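Local coordinates for nucleoside phosphorylase, putative (Trypanosoma brucei, PDB 3BJE), which catalyses, as a homodimeric uridine phosphorylase, the reversible phosphorolysis of uridine to uracil and ribose 1-phosphate, at the interface of chains A and B. Residues are numbered along the deposited sequence; one frame, centred on the assembly and turned at random. Chains: chain A/B, Nucleoside phosphorylase, putative.

The interface of chains A and B. Residues chain A 250-253; chain B 101, 176-177.
The carboxylate of B:Glu101 turns its two oxygens toward the backbone N-H groups of A:Phe250, A:Tyr251 and A:Cys253, and the A:Tyr251 ring is turned 36° from its plane. One face of that ring carries A:Phe250 CD2, over its centre. B:Tyr177 points its phenol edge at the carboxylate, while B:Tyr176 has A:Cys253 O above one face, toward the rim, and water 1 at its edge. A:Tyr251 N shares its hydrogen between both syn lone pairs, 3.2 Å to B:Glu101 OE1 and, more bent, 3.1 Å to B:Glu101 OE2. B:Glu101 OE1 also accepts from A:Phe250 N at 2.8 Å, from one side of the carboxylate plane. A:Cys253 N meets B:Glu101 OE2 on its syn side at 3.2 Å, straight at the hydrogen (176°) but tilted out of plane toward the A:Phe250 N face. B:Tyr177 OH gives B:Glu101 OE2 a further bond, 2.6 Å, from the opposite side. Backbone N-H groups and this phenol fix the rotation of the carboxylate and probably favour its charged form. The B:Glu101 chain bends at chi2 (-104°), which turns the carboxylate toward the loop. A:Cys253 SG packs on B:Tyr176 CB at 3.9 Å. Water 1 links A:Gly252 O to B:Tyr176 O. B:Glu101 belongs to helix 97-112, and the tyrosines to 3-10 helix 173-177. The chain A stretch runs from a loop into 3-10 helix 252-254; A:Phe250 lines the uracil and ribose 1-phosphate pocket, so this part of the two-fold interface borders the active site.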
# COMPACT_ATOMS: atom_id res chain seq x y z
N PHE A 250 -8.14 1.32 4.58
CA PHE A 250 -8.90 2.51 4.92
C PHE A 250 -10.27 2.24 5.56
O PHE A 250 -10.77 3.06 6.32
CB PHE A 250 -9.12 3.32 3.64
CG PHE A 250 -9.73 4.67 3.87
CD1 PHE A 250 -8.92 5.75 4.15
CD2 PHE A 250 -11.08 4.87 3.78
CE1 PHE A 250 -9.44 7.01 4.34
CE2 PHE A 250 -11.63 6.13 3.95
CZ PHE A 250 -10.80 7.20 4.24
N TYR A 251 -10.92 1.15 5.19
CA TYR A 251 -12.31 0.93 5.51
C TYR A 251 -12.38 -0.01 6.69
O TYR A 251 -12.12 0.44 7.80
CB TYR A 251 -13.09 0.46 4.27
CG TYR A 251 -13.29 1.60 3.28
CD1 TYR A 251 -14.24 2.59 3.54
CD2 TYR A 251 -12.50 1.72 2.14
CE1 TYR A 251 -14.40 3.68 2.67
CE2 TYR A 251 -12.66 2.81 1.26
CZ TYR A 251 -13.62 3.78 1.52
OH TYR A 251 -13.82 4.88 0.70
N GLY A 252 -12.68 -1.29 6.48
CA GLY A 252 -12.69 -2.25 7.61
C GLY A 252 -11.39 -2.25 8.41
O GLY A 252 -11.39 -2.41 9.62
N CYS A 253 -10.28 -2.02 7.72
CA CYS A 253 -8.97 -1.89 8.39
C CYS A 253 -8.84 -0.75 9.36
O CYS A 253 -7.90 -0.74 10.16
CB CYS A 253 -7.90 -1.77 7.33
SG CYS A 253 -7.66 -3.30 6.37
N GLU B 101 -7.84 -2.95 -0.82
CA GLU B 101 -8.91 -2.85 0.17
C GLU B 101 -9.72 -1.57 -0.09
O GLU B 101 -10.96 -1.57 -0.08
CB GLU B 101 -8.33 -2.85 1.60
CG GLU B 101 -9.35 -3.02 2.70
CD GLU B 101 -9.68 -1.76 3.48
OE1 GLU B 101 -9.35 -0.64 3.01
OE2 GLU B 101 -10.31 -1.88 4.56
N TYR B 176 -8.17 -8.11 9.02
CA TYR B 176 -9.21 -7.19 9.50
C TYR B 176 -10.62 -7.59 9.04
O TYR B 176 -11.62 -6.97 9.44
CB TYR B 176 -8.83 -5.74 9.16
CG TYR B 176 -7.67 -5.34 10.02
CD1 TYR B 176 -7.89 -4.90 11.32
CD2 TYR B 176 -6.36 -5.55 9.62
CE1 TYR B 176 -6.84 -4.61 12.15
CE2 TYR B 176 -5.29 -5.26 10.47
CZ TYR B 176 -5.55 -4.80 11.74
OH TYR B 176 -4.51 -4.54 12.61
N TYR B 177 -10.68 -8.64 8.22
CA TYR B 177 -11.90 -9.19 7.65
C TYR B 177 -12.01 -10.67 8.06
O TYR B 177 -12.44 -11.52 7.27
CB TYR B 177 -11.91 -9.04 6.14
CG TYR B 177 -11.95 -7.61 5.68
CD1 TYR B 177 -13.13 -7.05 5.21
CD2 TYR B 177 -10.80 -6.79 5.71
CE1 TYR B 177 -13.19 -5.72 4.79
CE2 TYR B 177 -10.86 -5.46 5.30
CZ TYR B 177 -12.06 -4.93 4.83
OH TYR B 177 -12.19 -3.62 4.38
O HOH W 1 -11.71 -4.87 11.27